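Local atomic coordinates of cystine knot (fluoropropylated) (PDB entry 6CDX), a protein that binds integrin alpha-v beta-6 through an epitope on a squash trypsin-inhibitor scaffold, fluoropropylated and evaluated as a PET tracer for detecting cancer and idiopathic pulmonary fibrosis. Residues Thr13-Cys18 with Cys30-Cys36. Sequence-based numbering, arbitrary orientation.
Sequences TLLFRC and CRGNGYC
Start with Thr-13 to Leu-15, which have helical phi/psi and make one turn closed by Phe-16 N to Thr-13 O (3.0 Å). The chain extends through Phe-16 to Cys-18 and runs antiparallel to Gly-34 to Cys-36. Arg-17 and Tyr-35 form a non-hydrogen-bonded pair, CA to CA 4.5 Å, flanked by Cys-36 N to Phe-16 O (2.9 Å) and Cys-18 N to Gly-34 O (2.9 Å). Arg-31 to Gly-34 make a type I turn, with Gly-34 at positive phi. Asn-33 (chi1 p) adds an Asx turn, its OD1 accepting from Tyr-35 N at 3.1 Å.

Cys-18 (p) and Cys-30 (t) join SG to SG at 2.0 Å, chi3 90°. This is one ring disulfide of the inhibitor cystine knot of squash inhibitors; with Cys-3–Cys-28 and the connecting backbone it forms the ring threaded by Cys-24–Cys-36. Cys-36 (m) sets its SG 3.5 Å from Cys-18 CB and 3.7 Å from Phe-16 CB.

The Tyr-35 ring (m, chi2 -86°) is sandwiched by CH-pi contacts: CD2 of Leu-14 (chi1 m, chi2 t) sits 3.7 Å from its centroid, and Arg-17 CD lies over the opposite face, 4.1 Å from the same centroid. Arg-17 (t, p, t) curls so that NH1 donates a hydrogen bond to Gly-34 O at 3.0 Å, sharing that acceptor with Cys-18 N. Thr-13, chi1 t, donates OG1 to Cys-36 O at 2.6 Å.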
loop_
_atom_site.group_PDB
_atom_site.type_symbol
_atom_site.label_atom_id
_atom_site.label_comp_id
_atom_site.label_asym_id
_atom_site.label_seq_id
_atom_site.Cartn_x
_atom_site.Cartn_y
_atom_site.Cartn_z
ATOM N N THR A 13 -1.365 4.509 -3.823
ATOM C CA THR A 13 -1.558 4.001 -2.484
ATOM C C THR A 13 -3.021 4.038 -2.025
ATOM O O THR A 13 -3.459 3.124 -1.311
ATOM C CB THR A 13 -0.675 4.738 -1.528
ATOM O OG1 THR A 13 -1.008 4.443 -0.152
ATOM C CG2 THR A 13 -0.898 6.158 -1.566
ATOM N N LEU A 14 -3.735 5.044 -2.407
ATOM C CA LEU A 14 -5.119 5.223 -2.005
ATOM C C LEU A 14 -6.081 4.250 -2.675
ATOM O O LEU A 14 -7.258 4.172 -2.291
ATOM C CB LEU A 14 -5.596 6.659 -2.181
ATOM C CG LEU A 14 -4.857 7.677 -1.392
ATOM C CD1 LEU A 14 -5.491 9.054 -1.517
ATOM C CD2 LEU A 14 -4.781 7.332 0.001
ATOM N N LEU A 15 -5.634 3.471 -3.663
ATOM C CA LEU A 15 -6.423 2.394 -4.202
ATOM C C LEU A 15 -6.373 1.146 -3.299
ATOM O O LEU A 15 -7.185 0.215 -3.518
ATOM C CB LEU A 15 -5.902 1.973 -5.575
ATOM C CG LEU A 15 -6.002 3.000 -6.671
ATOM C CD1 LEU A 15 -5.172 2.585 -7.883
ATOM C CD2 LEU A 15 -7.486 3.352 -6.946
ATOM N N PHE A 16 -5.450 1.115 -2.289
ATOM C CA PHE A 16 -5.222 -0.064 -1.499
ATOM C C PHE A 16 -5.414 0.203 -0.038
ATOM O O PHE A 16 -4.503 0.425 0.736
ATOM C CB PHE A 16 -3.837 -0.615 -1.806
ATOM C CG PHE A 16 -3.718 -1.125 -3.192
ATOM C CD1 PHE A 16 -4.155 -2.374 -3.520
ATOM C CD2 PHE A 16 -3.125 -0.358 -4.178
ATOM C CE1 PHE A 16 -4.000 -2.817 -4.820
ATOM C CE2 PHE A 16 -3.014 -0.856 -5.475
ATOM C CZ PHE A 16 -3.475 -2.059 -5.782
ATOM N N ARG A 17 -6.680 0.237 0.343
ATOM C CA ARG A 17 -7.046 0.373 1.772
ATOM C C ARG A 17 -6.622 -0.865 2.513
ATOM O O ARG A 17 -6.793 -1.993 2.020
ATOM C CB ARG A 17 -8.542 0.538 1.861
ATOM C CG ARG A 17 -9.104 0.723 3.295
ATOM C CD ARG A 17 -8.906 2.091 3.829
ATOM N NE ARG A 17 -9.528 2.274 5.142
ATOM C CZ ARG A 17 -9.050 1.737 6.280
ATOM N NH1 ARG A 17 -7.834 1.238 6.369
ATOM N NH2 ARG A 17 -9.815 1.731 7.371
ATOM N N CYS A 18 -6.079 -0.712 3.695
ATOM C CA CYS A 18 -5.617 -1.856 4.450
ATOM C C CYS A 18 -5.842 -1.617 5.939
ATOM O O CYS A 18 -5.649 -0.544 6.495
ATOM C CB CYS A 18 -4.140 -2.148 4.175
ATOM S SG CYS A 18 -3.032 -0.765 4.547
ATOM N N CYS A 30 1.105 -2.314 5.182
ATOM C CA CYS A 30 0.059 -1.377 5.543
ATOM C C CYS A 30 0.737 -0.215 6.257
ATOM O O CYS A 30 1.716 -0.395 7.062
ATOM C CB CYS A 30 -1.061 -2.091 6.274
ATOM S SG CYS A 30 -2.528 -1.086 6.486
ATOM N N ARG A 31 0.433 1.033 5.868
ATOM C CA ARG A 31 1.101 2.164 6.495
ATOM C C ARG A 31 0.118 2.817 7.466
ATOM O O ARG A 31 -1.050 2.518 7.569
ATOM C CB ARG A 31 1.639 3.112 5.420
ATOM C CG ARG A 31 2.500 2.408 4.359
ATOM C CD ARG A 31 3.549 1.478 4.856
ATOM N NE ARG A 31 4.724 2.074 5.424
ATOM C CZ ARG A 31 5.293 1.624 6.563
ATOM N NH1 ARG A 31 6.438 2.171 6.971
ATOM N NH2 ARG A 31 4.739 0.743 7.350
ATOM N N GLY A 32 0.694 3.834 8.156
ATOM C CA GLY A 32 0.083 4.542 9.216
ATOM C C GLY A 32 -1.219 5.246 8.873
ATOM O O GLY A 32 -1.992 5.540 9.682
ATOM N N ASN A 33 -1.452 5.543 7.621
ATOM C CA ASN A 33 -2.680 6.153 7.181
ATOM C C ASN A 33 -3.844 5.135 6.794
ATOM O O ASN A 33 -4.894 5.533 6.350
ATOM C CB ASN A 33 -2.440 7.119 6.019
ATOM C CG ASN A 33 -1.801 6.467 4.854
ATOM O OD1 ASN A 33 -1.542 5.225 4.777
ATOM N ND2 ASN A 33 -1.641 7.273 3.830
ATOM N N GLY A 34 -3.632 3.831 6.966
ATOM C CA GLY A 34 -4.609 2.809 6.547
ATOM C C GLY A 34 -4.626 2.531 5.080
ATOM O O GLY A 34 -5.573 1.980 4.608
ATOM N N TYR A 35 -3.528 2.889 4.398
ATOM C CA TYR A 35 -3.351 2.523 3.008
ATOM C C TYR A 35 -1.995 1.847 2.847
ATOM O O TYR A 35 -1.057 2.067 3.642
ATOM C CB TYR A 35 -3.472 3.744 2.125
ATOM C CG TYR A 35 -4.910 4.262 2.090
ATOM C CD1 TYR A 35 -5.813 3.738 1.204
ATOM C CD2 TYR A 35 -5.375 5.168 3.039
ATOM C CE1 TYR A 35 -7.117 4.179 1.181
ATOM C CE2 TYR A 35 -6.779 5.557 3.060
ATOM C CZ TYR A 35 -7.573 5.039 2.100
ATOM O OH TYR A 35 -8.934 5.435 2.073
ATOM N N CYS A 36 -1.913 0.998 1.837
ATOM C CA CYS A 36 -0.667 0.253 1.616
ATOM C C CYS A 36 0.452 1.129 1.102
ATOM O O CYS A 36 0.196 2.192 0.501
ATOM C CB CYS A 36 -0.940 -0.854 0.653
ATOM S SG CYS A 36 -2.193 -2.043 1.209
#